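Local coordinates for protein precorrin-3 methylase (Rhodobacter capsulatus, PDB 3NUT) that probably transfers a methyl group from S-adenosyl-L-methionine to a precorrin intermediate of the pathway that makes adenosylcobalamin (vitamin B12), at residues A[27-31]-A[115-119]; A[137-143]-A[165-171]; A[195-201]-A[226-232]. One frame throughout, in Å; residues are numbered along the deposited sequence.

In the fold
The bound S-adenosyl-L-homocysteine lies in the cleft between two sheets. Interaction 1 packs helix 26-34 on the edge strand 113-116 of the parallel sheet, while interactions 2 and 3 lie within the mixed sheet. The latter two have centres about 9 Å apart and are joined directly, since strands 165-169 and 227-231 are neighbours and M166 O lies 2.6 Å from V231 N. Both also touch the ligand, through N170 and T227. Interaction 1 stands further off, its centre about 23 Å from that of interaction 2 and about 26 Å from that of interaction 3, with the P117 side chain about 9 Å from the ligand. Interactions 1 and 2 each reach the second subunit.

Interaction 1: A[27-31]-A[115-119]; sequences EVTAA and ILPGI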
loop_
_atom_site.group_PDB
_atom_site.type_symbol
_atom_site.label_atom_id
_atom_site.label_comp_id
_atom_site.label_asym_id
_atom_site.label_seq_id
_atom_site.Cartn_x
_atom_site.Cartn_y
_atom_site.Cartn_z
ATOM N N GLU A 27 -3.195 5.067 16.135
ATOM C CA GLU A 27 -1.849 4.691 16.613
ATOM C C GLU A 27 -0.850 5.834 16.390
ATOM O O GLU A 27 -0.048 6.155 17.297
ATOM C CB GLU A 27 -1.378 3.412 15.893
ATOM C CG GLU A 27 0.151 3.162 15.945
ATOM C CD GLU A 27 0.579 1.773 15.467
ATOM O OE1 GLU A 27 1.042 1.593 14.318
ATOM O OE2 GLU A 27 0.473 0.844 16.264
ATOM N N VAL A 28 -0.904 6.459 15.189
ATOM C CA VAL A 28 0.003 7.571 14.870
ATOM C C VAL A 28 -0.405 8.822 15.651
ATOM O O VAL A 28 0.441 9.480 16.241
ATOM C CB VAL A 28 0.209 7.840 13.336
ATOM C CG1 VAL A 28 0.909 9.205 13.096
ATOM C CG2 VAL A 28 1.001 6.717 12.686
ATOM N N THR A 29 -1.696 9.145 15.693
ATOM C CA THR A 29 -2.115 10.267 16.543
ATOM C C THR A 29 -1.593 10.083 18.019
ATOM O O THR A 29 -1.199 11.055 18.648
ATOM C CB THR A 29 -3.628 10.470 16.495
ATOM O OG1 THR A 29 -4.016 10.868 15.159
ATOM C CG2 THR A 29 -4.118 11.558 17.537
ATOM N N ALA A 30 -1.603 8.857 18.538
ATOM C CA ALA A 30 -1.138 8.585 19.923
ATOM C C ALA A 30 0.385 8.728 20.118
ATOM O O ALA A 30 0.821 9.242 21.145
ATOM C CB ALA A 30 -1.613 7.206 20.398
ATOM N N ALA A 31 1.187 8.277 19.147
ATOM C CA ALA A 31 2.636 8.512 19.174
ATOM C C ALA A 31 2.973 10.017 19.173
ATOM O O ALA A 31 3.855 10.479 19.909
ATOM C CB ALA A 31 3.328 7.812 17.983
ATOM N N ILE A 115 8.037 1.498 13.862
ATOM C CA ILE A 115 7.667 1.988 12.540
ATOM C C ILE A 115 6.142 1.876 12.422
ATOM O O ILE A 115 5.591 0.776 12.508
ATOM C CB ILE A 115 8.340 1.140 11.424
ATOM C CG1 ILE A 115 9.859 1.023 11.672
ATOM C CG2 ILE A 115 8.034 1.735 9.975
ATOM C CD1 ILE A 115 10.648 2.335 11.387
ATOM N N LEU A 116 5.471 3.024 12.241
ATOM C CA LEU A 116 4.012 3.108 12.280
ATOM C C LEU A 116 3.458 3.423 10.889
ATOM O O LEU A 116 3.733 4.491 10.346
ATOM C CB LEU A 116 3.582 4.188 13.292
ATOM C CG LEU A 116 4.189 3.998 14.700
ATOM C CD1 LEU A 116 3.551 5.030 15.645
ATOM C CD2 LEU A 116 3.941 2.555 15.222
ATOM N N PRO A 117 2.701 2.488 10.310
ATOM C CA PRO A 117 2.252 2.602 8.927
ATOM C C PRO A 117 1.275 3.750 8.713
ATOM O O PRO A 117 0.731 4.272 9.681
ATOM C CB PRO A 117 1.562 1.243 8.644
ATOM C CG PRO A 117 1.334 0.593 9.984
ATOM C CD PRO A 117 2.433 1.156 10.885
ATOM N N GLY A 118 1.035 4.122 7.450
ATOM C CA GLY A 118 -0.046 5.094 7.081
ATOM C C GLY A 118 -0.627 4.807 5.691
ATOM O O GLY A 118 -0.165 3.888 4.972
ATOM N N ILE A 119 -1.672 5.545 5.316
ATOM C CA ILE A 119 -2.277 5.396 3.983
ATOM C C ILE A 119 -1.280 5.901 2.955
ATOM O O ILE A 119 -0.869 7.055 3.038
ATOM C CB ILE A 119 -3.601 6.235 3.884
ATOM C CG1 ILE A 119 -4.653 5.789 4.928
ATOM C CG2 ILE A 119 -4.182 6.214 2.472
ATOM C CD1 ILE A 119 -5.070 4.273 4.904
HETATM O O HOH W 1 -0.266 3.632 12.145
#
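E27 turns CG away from its backbone N (chi1 161°) and stays extended beyond it, which carries the carboxylate along L116; L116 in turn has CG opposite its own carbonyl carbon (chi1 -54°), spreading its two methyls against the helix. The two side chains meet at a slant. CD2 of L116 comes within 3.2 Å of E27 OE1, and the methylene CG of E27 lies 3.9 Å from L116 CD1. Both the stem and the carboxylate thus pack on the leucine, with OE1 against methyl CD2. V28 CG2 reaches L116 CB at 3.7 Å, the valine and leucine running antiparallel to one another. One turn on from E27, A31 CB meets L116 CD1 at 3.6 Å.

No direct hydrogen bond links the segments. A water spans them instead, donating to P117 O at 2.7 Å and, over a longer 3.3 Å, to E27 OE1. E27 OE1 also approaches P117 CD at 3.7 Å. The other carboxylate oxygen, OE2, forms a salt bridge with R20 of the second subunit, so the two oxygens face different partners; the salt bridge in particular would be expected to favour the ionised form.

L116 is backbone-bonded to V13 and G15, and its neighbour I115 points to the other side, onto helix 94-104. The contact thus lays helix 26-34 against one face of a parallel sheet at its last strand, 113-116, with helix 94-104 on the opposite face: the layered alpha/beta architecture of a tetrapyrrole methylase domain.

Interaction 2: A[137-143]-A[165-171]; sequences FCAINLS and AMAFYNP. With SAH (S-adenosyl-L-homocysteine), chain E.
N141 OD1 is gripped by two donors: ND2 of N170, at 2.7 Å across the contact, and, weakly, the backbone N of S143. With CG opposite its backbone N (chi1 -179°), N141 extends its amide to N170. The two amide planes stand 65° apart; OD1 lies close to the plane of the N170 amide, whereas ND2 stands well above the carbonyl plane of N141. A further bond joins the segments just past the strands, S143 OG donating to N170 O at 2.6 Å from above the carbonyl plane.

Ahead of these residues, strands 137-141 and 165-169 run parallel, with backbone bonds joining C138 and I140 to A165, A167 and Y169; L142 N continues the ladder to Y169 O. On one face the F168 ring has I140 CB at its edge, and L142 CD1 makes an off-centre CH-pi contact 4.2 Å from the ring centroid. On the other, Y169 has the ligand carboxylate atom OXT at its ring edge, while its hydroxyl bonds to M122 N. Helix 149-161 connects the strands as a beta-alpha-beta unit, and strand 137-141 pairs antiparallel with the second subunit.

N170 N donates to the ligand O2' at 3.2 Å, nearly straight at 173°, and N170 OD1 lies 2.9 Å from O3'. With ND2 engaged by N141, OD1 faces the ribose, which is consistent with N141 acting as a second-shell residue that orients the ligand-binding N170.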
loop_
_atom_site.group_PDB
_atom_site.type_symbol
_atom_site.label_atom_id
_atom_site.label_comp_id
_atom_site.label_asym_id
_atom_site.label_seq_id
_atom_site.Cartn_x
_atom_site.Cartn_y
_atom_site.Cartn_z
ATOM N N PHE A 137 0.087 -5.440 -8.887
ATOM C CA PHE A 137 0.578 -4.106 -9.196
ATOM C C PHE A 137 1.954 -3.877 -8.590
ATOM O O PHE A 137 2.411 -4.643 -7.732
ATOM C CB PHE A 137 -0.434 -3.042 -8.717
ATOM C CG PHE A 137 -0.536 -2.927 -7.211
ATOM C CD1 PHE A 137 0.319 -2.083 -6.506
ATOM C CD2 PHE A 137 -1.479 -3.664 -6.508
ATOM C CE1 PHE A 137 0.230 -1.972 -5.111
ATOM C CE2 PHE A 137 -1.564 -3.571 -5.103
ATOM C CZ PHE A 137 -0.713 -2.711 -4.411
ATOM N N CYS A 138 2.615 -2.817 -9.027
ATOM C CA CYS A 138 3.899 -2.464 -8.432
ATOM C C CYS A 138 4.018 -0.970 -8.185
ATOM O O CYS A 138 3.315 -0.168 -8.808
ATOM C CB CYS A 138 5.036 -2.948 -9.319
ATOM S SG CYS A 138 5.059 -2.140 -10.912
ATOM N N ALA A 139 4.906 -0.595 -7.273
ATOM C CA ALA A 139 5.147 0.801 -6.957
ATOM C C ALA A 139 6.546 1.166 -7.400
ATOM O O ALA A 139 7.504 0.428 -7.146
ATOM C CB ALA A 139 4.974 1.053 -5.459
ATOM N N ILE A 140 6.670 2.301 -8.062
ATOM C CA ILE A 140 7.940 2.659 -8.680
ATOM C C ILE A 140 8.258 4.132 -8.457
ATOM O O ILE A 140 7.442 5.020 -8.754
ATOM C CB ILE A 140 7.964 2.317 -10.211
ATOM C CG1 ILE A 140 7.853 0.797 -10.445
ATOM C CG2 ILE A 140 9.242 2.835 -10.860
ATOM C CD1 ILE A 140 7.615 0.375 -11.934
ATOM N N ASN A 141 9.444 4.390 -7.935
ATOM C CA ASN A 141 9.885 5.751 -7.708
ATOM C C ASN A 141 10.602 6.269 -8.967
ATOM O O ASN A 141 11.597 5.682 -9.404
ATOM C CB ASN A 141 10.818 5.748 -6.498
ATOM C CG ASN A 141 11.342 7.113 -6.141
ATOM O OD1 ASN A 141 10.754 8.147 -6.477
ATOM N ND2 ASN A 141 12.461 7.124 -5.424
ATOM N N LEU A 142 10.094 7.356 -9.541
ATOM C CA LEU A 142 10.650 7.929 -10.790
ATOM C C LEU A 142 11.600 9.112 -10.587
ATOM O O LEU A 142 12.067 9.693 -11.568
ATOM C CB LEU A 142 9.539 8.373 -11.748
ATOM C CG LEU A 142 8.420 7.432 -12.188
ATOM C CD1 LEU A 142 7.714 8.057 -13.357
ATOM C CD2 LEU A 142 8.904 6.045 -12.565
ATOM N N SER A 143 11.854 9.495 -9.332
ATOM C CA SER A 143 12.824 10.549 -9.041
ATOM C C SER A 143 13.957 10.050 -8.175
ATOM O O SER A 143 14.478 10.793 -7.345
ATOM C CB SER A 143 12.168 11.760 -8.370
ATOM O OG SER A 143 11.215 12.357 -9.226
ATOM N N ALA A 165 -0.084 -3.805 -13.113
ATOM C CA ALA A 165 -0.542 -2.434 -13.054
ATOM C C ALA A 165 0.570 -1.688 -12.316
ATOM O O ALA A 165 1.408 -2.322 -11.660
ATOM C CB ALA A 165 -1.906 -2.329 -12.320
ATOM N N MET A 166 0.634 -0.371 -12.441
ATOM C CA MET A 166 1.741 0.352 -11.783
ATOM C C MET A 166 1.376 1.695 -11.181
ATOM O O MET A 166 0.461 2.403 -11.659
ATOM C CB MET A 166 2.923 0.585 -12.725
ATOM C CG MET A 166 3.014 -0.293 -13.945
ATOM S SD MET A 166 4.301 0.387 -14.998
ATOM C CE MET A 166 4.197 -0.711 -16.409
ATOM N N ALA A 167 2.134 2.071 -10.167
ATOM C CA ALA A 167 2.029 3.394 -9.615
ATOM C C ALA A 167 3.386 4.082 -9.556
ATOM O O ALA A 167 4.380 3.503 -9.108
ATOM C CB ALA A 167 1.389 3.349 -8.241
ATOM N N PHE A 168 3.409 5.335 -9.993
ATOM C CA PHE A 168 4.634 6.139 -10.024
ATOM C C PHE A 168 4.676 7.188 -8.925
ATOM O O PHE A 168 3.816 8.051 -8.862
ATOM C CB PHE A 168 4.805 6.819 -11.399
ATOM C CG PHE A 168 4.897 5.843 -12.550
ATOM C CD1 PHE A 168 5.620 4.649 -12.412
ATOM C CD2 PHE A 168 4.267 6.116 -13.765
ATOM C CE1 PHE A 168 5.710 3.744 -13.464
ATOM C CE2 PHE A 168 4.358 5.212 -14.843
ATOM C CZ PHE A 168 5.070 4.025 -14.687
ATOM N N TYR A 169 5.684 7.088 -8.060
ATOM C CA TYR A 169 5.936 8.091 -7.040
ATOM C C TYR A 169 7.027 9.040 -7.540
ATOM O O TYR A 169 8.036 8.605 -8.118
ATOM C CB TYR A 169 6.340 7.432 -5.710
ATOM C CG TYR A 169 5.201 6.786 -4.905
ATOM C CD1 TYR A 169 4.785 7.326 -3.689
ATOM C CD2 TYR A 169 4.557 5.633 -5.359
ATOM C CE1 TYR A 169 3.745 6.738 -2.947
ATOM C CE2 TYR A 169 3.526 5.045 -4.639
ATOM C CZ TYR A 169 3.119 5.588 -3.422
ATOM O OH TYR A 169 2.076 4.987 -2.706
ATOM N N ASN A 170 6.819 10.337 -7.328
ATOM C CA ASN A 170 7.805 11.352 -7.705
ATOM C C ASN A 170 7.981 11.374 -9.217
ATOM O O ASN A 170 9.049 11.050 -9.718
ATOM C CB ASN A 170 9.143 11.064 -7.015
ATOM C CG ASN A 170 9.017 10.999 -5.527
ATOM O OD1 ASN A 170 8.613 11.956 -4.903
ATOM N ND2 ASN A 170 9.354 9.864 -4.949
ATOM N N PRO A 171 6.924 11.744 -9.954
ATOM C CA PRO A 171 7.020 11.575 -11.400
ATOM C C PRO A 171 7.921 12.644 -12.045
ATOM O O PRO A 171 8.773 12.301 -12.875
ATOM C CB PRO A 171 5.557 11.679 -11.872
ATOM C CG PRO A 171 4.720 11.973 -10.638
ATOM C CD PRO A 171 5.675 12.426 -9.568
HETATM N N SAH E . 5.838 7.816 1.924
HETATM C CA SAH E . 5.043 8.457 0.832
HETATM C CB SAH E . 5.852 8.517 -0.473
HETATM C CG SAH E . 6.929 9.601 -0.414
HETATM S SD SAH E . 7.497 10.120 -2.016
HETATM C C SAH E . 3.846 7.595 0.663
HETATM O O SAH E . 3.909 6.523 1.249
HETATM O OXT SAH E . 2.837 7.887 -0.009
HETATM C "C5'" SAH E . 6.455 11.524 -2.346
HETATM C "C4'" SAH E . 5.608 11.305 -3.616
HETATM O "O4'" SAH E . 4.425 10.572 -3.273
HETATM C "C3'" SAH E . 5.101 12.565 -4.334
HETATM O "O3'" SAH E . 5.976 13.053 -5.361
HETATM C "C2'" SAH E . 3.814 12.100 -4.978
HETATM O "O2'" SAH E . 4.057 11.366 -6.197
HETATM C "C1'" SAH E . 3.285 11.102 -3.966
HETATM N N9 SAH E . 2.318 11.727 -3.033
HETATM C C8 SAH E . 2.483 11.942 -1.712
HETATM N N7 SAH E . 1.361 12.523 -1.186
HETATM C C5 SAH E . 0.452 12.686 -2.180
HETATM C C6 SAH E . -0.936 13.221 -2.331
HETATM N N6 SAH E . -1.630 13.735 -1.284
HETATM N N1 SAH E . -1.508 13.199 -3.562
HETATM C C2 SAH E . -0.849 12.701 -4.629
HETATM N N3 SAH E . 0.408 12.202 -4.558
HETATM C C4 SAH E . 1.100 12.168 -3.390
#

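Interaction 3: A[195-201]-A[226-232]; sequences RLILFAR and RTVVLVG. With SAH (S-adenosyl-L-homocysteine), chain E.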
loop_
_atom_site.group_PDB
_atom_site.type_symbol
_atom_site.label_atom_id
_atom_site.label_comp_id
_atom_site.label_asym_id
_atom_site.label_seq_id
_atom_site.Cartn_x
_atom_site.Cartn_y
_atom_site.Cartn_z
ATOM N N ARG A 195 -3.861 1.806 -23.322
ATOM C CA ARG A 195 -3.557 1.513 -21.917
ATOM C C ARG A 195 -3.879 2.718 -21.052
ATOM O O ARG A 195 -3.255 3.776 -21.190
ATOM C CB ARG A 195 -2.077 1.143 -21.762
ATOM C CG ARG A 195 -1.579 1.013 -20.320
ATOM C CD ARG A 195 -2.189 -0.167 -19.611
ATOM N NE ARG A 195 -1.669 -1.457 -20.062
ATOM C CZ ARG A 195 -0.562 -2.041 -19.604
ATOM N NH1 ARG A 195 0.196 -1.445 -18.698
ATOM N NH2 ARG A 195 -0.192 -3.225 -20.068
ATOM N N LEU A 196 -4.856 2.556 -20.166
ATOM C CA LEU A 196 -5.310 3.645 -19.324
ATOM C C LEU A 196 -4.211 4.164 -18.377
ATOM O O LEU A 196 -3.545 3.393 -17.700
ATOM C CB LEU A 196 -6.536 3.195 -18.530
ATOM C CG LEU A 196 -7.989 3.510 -18.943
ATOM C CD1 LEU A 196 -8.226 3.813 -20.438
ATOM C CD2 LEU A 196 -8.901 2.379 -18.471
ATOM N N ILE A 197 -4.014 5.479 -18.377
ATOM C CA ILE A 197 -3.128 6.146 -17.440
ATOM C C ILE A 197 -3.924 7.221 -16.716
ATOM O O ILE A 197 -4.780 7.897 -17.302
ATOM C CB ILE A 197 -1.935 6.839 -18.122
ATOM C CG1 ILE A 197 -1.437 6.042 -19.353
ATOM C CG2 ILE A 197 -0.825 7.142 -17.091
ATOM C CD1 ILE A 197 -0.733 4.694 -19.059
ATOM N N LEU A 198 -3.609 7.362 -15.432
ATOM C CA LEU A 198 -4.355 8.197 -14.518
ATOM C C LEU A 198 -3.374 9.126 -13.857
ATOM O O LEU A 198 -2.354 8.679 -13.330
ATOM C CB LEU A 198 -5.006 7.345 -13.419
ATOM C CG LEU A 198 -6.225 6.463 -13.658
ATOM C CD1 LEU A 198 -5.913 5.173 -14.411
ATOM C CD2 LEU A 198 -6.810 6.124 -12.299
ATOM N N PHE A 199 -3.693 10.414 -13.873
ATOM C CA PHE A 199 -2.898 11.392 -13.154
ATOM C C PHE A 199 -3.754 11.878 -11.998
ATOM O O PHE A 199 -4.829 12.479 -12.195
ATOM C CB PHE A 199 -2.447 12.542 -14.065
ATOM C CG PHE A 199 -1.571 12.099 -15.208
ATOM C CD1 PHE A 199 -0.185 12.127 -15.089
ATOM C CD2 PHE A 199 -2.138 11.641 -16.401
ATOM C CE1 PHE A 199 0.634 11.709 -16.143
ATOM C CE2 PHE A 199 -1.336 11.221 -17.456
ATOM C CZ PHE A 199 0.061 11.258 -17.326
ATOM N N ALA A 200 -3.302 11.566 -10.790
ATOM C CA ALA A 200 -4.077 11.907 -9.603
ATOM C C ALA A 200 -3.303 12.896 -8.749
ATOM O O ALA A 200 -2.230 12.606 -8.213
ATOM C CB ALA A 200 -4.489 10.665 -8.824
ATOM N N ARG A 201 -3.875 14.083 -8.669
ATOM C CA ARG A 201 -3.181 15.230 -8.165
ATOM C C ARG A 201 -3.751 15.623 -6.821
ATOM O O ARG A 201 -4.967 15.790 -6.679
ATOM C CB ARG A 201 -3.313 16.379 -9.193
ATOM C CG ARG A 201 -2.827 17.726 -8.696
ATOM C CD ARG A 201 -3.187 18.877 -9.658
ATOM N NE ARG A 201 -3.385 20.138 -8.926
ATOM C CZ ARG A 201 -2.404 20.832 -8.347
ATOM N NH1 ARG A 201 -1.140 20.395 -8.393
ATOM N NH2 ARG A 201 -2.690 21.966 -7.720
ATOM N N ARG A 226 2.973 16.952 -7.052
ATOM C CA ARG A 226 1.764 16.796 -6.250
ATOM C C ARG A 226 0.925 15.612 -6.779
ATOM O O ARG A 226 -0.283 15.501 -6.504
ATOM C CB ARG A 226 0.969 18.112 -6.354
ATOM C CG ARG A 226 0.051 18.455 -5.192
ATOM C CD ARG A 226 0.758 19.076 -3.970
ATOM N NE ARG A 226 -0.110 18.964 -2.790
ATOM C CZ ARG A 226 -0.172 17.909 -1.963
ATOM N NH1 ARG A 226 0.613 16.839 -2.130
ATOM N NH2 ARG A 226 -1.026 17.937 -0.945
ATOM N N THR A 227 1.566 14.727 -7.543
ATOM C CA THR A 227 0.844 13.770 -8.390
ATOM C C THR A 227 1.431 12.377 -8.266
ATOM O O THR A 227 2.640 12.207 -8.125
ATOM C CB THR A 227 0.873 14.243 -9.873
ATOM O OG1 THR A 227 0.314 15.553 -9.935
ATOM C CG2 THR A 227 0.087 13.334 -10.822
ATOM N N VAL A 228 0.545 11.389 -8.283
ATOM C CA VAL A 228 0.942 10.010 -8.366
ATOM C C VAL A 228 0.255 9.460 -9.625
ATOM O O VAL A 228 -0.916 9.761 -9.896
ATOM C CB VAL A 228 0.610 9.219 -7.051
ATOM C CG1 VAL A 228 -0.888 9.142 -6.787
ATOM C CG2 VAL A 228 1.203 7.814 -7.090
ATOM N N VAL A 229 0.988 8.680 -10.399
ATOM C CA VAL A 229 0.513 8.261 -11.710
ATOM C C VAL A 229 0.236 6.761 -11.690
ATOM O O VAL A 229 1.124 5.943 -11.389
ATOM C CB VAL A 229 1.534 8.636 -12.835
ATOM C CG1 VAL A 229 1.045 8.165 -14.222
ATOM C CG2 VAL A 229 1.842 10.139 -12.826
ATOM N N LEU A 230 -1.005 6.408 -11.993
ATOM C CA LEU A 230 -1.413 5.023 -11.999
ATOM C C LEU A 230 -1.504 4.526 -13.429
ATOM O O LEU A 230 -2.071 5.181 -14.294
ATOM C CB LEU A 230 -2.746 4.823 -11.274
ATOM C CG LEU A 230 -2.888 5.391 -9.855
ATOM C CD1 LEU A 230 -4.321 5.235 -9.373
ATOM C CD2 LEU A 230 -1.912 4.775 -8.850
ATOM N N VAL A 231 -0.908 3.369 -13.662
ATOM C CA VAL A 231 -0.947 2.715 -14.938
ATOM C C VAL A 231 -1.707 1.413 -14.741
ATOM O O VAL A 231 -1.346 0.615 -13.884
ATOM C CB VAL A 231 0.481 2.407 -15.445
ATOM C CG1 VAL A 231 0.436 2.001 -16.912
ATOM C CG2 VAL A 231 1.380 3.613 -15.273
ATOM N N GLY A 232 -2.758 1.196 -15.532
ATOM C CA GLY A 232 -3.522 -0.043 -15.435
ATOM C C GLY A 232 -2.787 -1.288 -15.913
ATOM O O GLY A 232 -1.645 -1.199 -16.387
HETATM N N SAH E . 5.838 7.816 1.924
HETATM C CA SAH E . 5.043 8.457 0.832
HETATM C CB SAH E . 5.852 8.517 -0.473
HETATM C CG SAH E . 6.929 9.601 -0.414
HETATM S SD SAH E . 7.497 10.120 -2.016
HETATM C C SAH E . 3.846 7.595 0.663
HETATM O O SAH E . 3.909 6.523 1.249
HETATM O OXT SAH E . 2.837 7.887 -0.009
HETATM C "C5'" SAH E . 6.455 11.524 -2.346
HETATM C "C4'" SAH E . 5.608 11.305 -3.616
HETATM O "O4'" SAH E . 4.425 10.572 -3.273
HETATM C "C3'" SAH E . 5.101 12.565 -4.334
HETATM O "O3'" SAH E . 5.976 13.053 -5.361
HETATM C "C2'" SAH E . 3.814 12.100 -4.978
HETATM O "O2'" SAH E . 4.057 11.366 -6.197
HETATM C "C1'" SAH E . 3.285 11.102 -3.966
HETATM N N9 SAH E . 2.318 11.727 -3.033
HETATM C C8 SAH E . 2.483 11.942 -1.712
HETATM N N7 SAH E . 1.361 12.523 -1.186
HETATM C C5 SAH E . 0.452 12.686 -2.180
HETATM C C6 SAH E . -0.936 13.221 -2.331
HETATM N N6 SAH E . -1.630 13.735 -1.284
HETATM N N1 SAH E . -1.508 13.199 -3.562
HETATM C C2 SAH E . -0.849 12.701 -4.629
HETATM N N3 SAH E . 0.408 12.202 -4.558
HETATM C C4 SAH E . 1.100 12.168 -3.390
#
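The F199 ring carries V229 CG1 over one face and T227 CG2 at its edge. F199 and V229 are directed alike, flank to flank, with ring atom CD1 of F199 3.6 Å from V229 CG2. At the far end of the ladder, the guanidinium of R195 has V231 CG1 in its plane, at the edge. The arginine chain bends at chi2 and chi3 (68° and 73°), bringing NH1 near G232 O at an angle too poor for a hydrogen bond; its NE forms a salt bridge with E192. The guanidinium groups of R201 and R226, their planes 80° apart, do not meet; R201 NH1 instead lies 3.7 Å from the aliphatic CB of R226.

Between these ends, strands 196-201 and 227-231 run antiparallel in the mixed sheet of the methylase, flanked by strands 209-214 and 165-169. L198 with L230 and A200 with V228 are hydrogen-bonded pairs, each exchanging two backbone bonds, and G232 N adds a nearly straight one to L196 O at 3.2 Å. I197 CG2 packs on V229 CG1 at 3.6 Å, on the face that holds F199. The opposite face brings L198 CD2 and L230 CD1 to 3.9 Å, and helix 121-129 covers it through A125 and A129.

The ligand meets the T227 end of the ladder. Its ribose O2' donates to T227 O at 2.5 Å, while T227 OG1 is bonded to D224. Adenine atom C2 rests 3.4 Å from R226 O, and R226 NH1 comes obliquely to 3.9 Å from N6 of the same base.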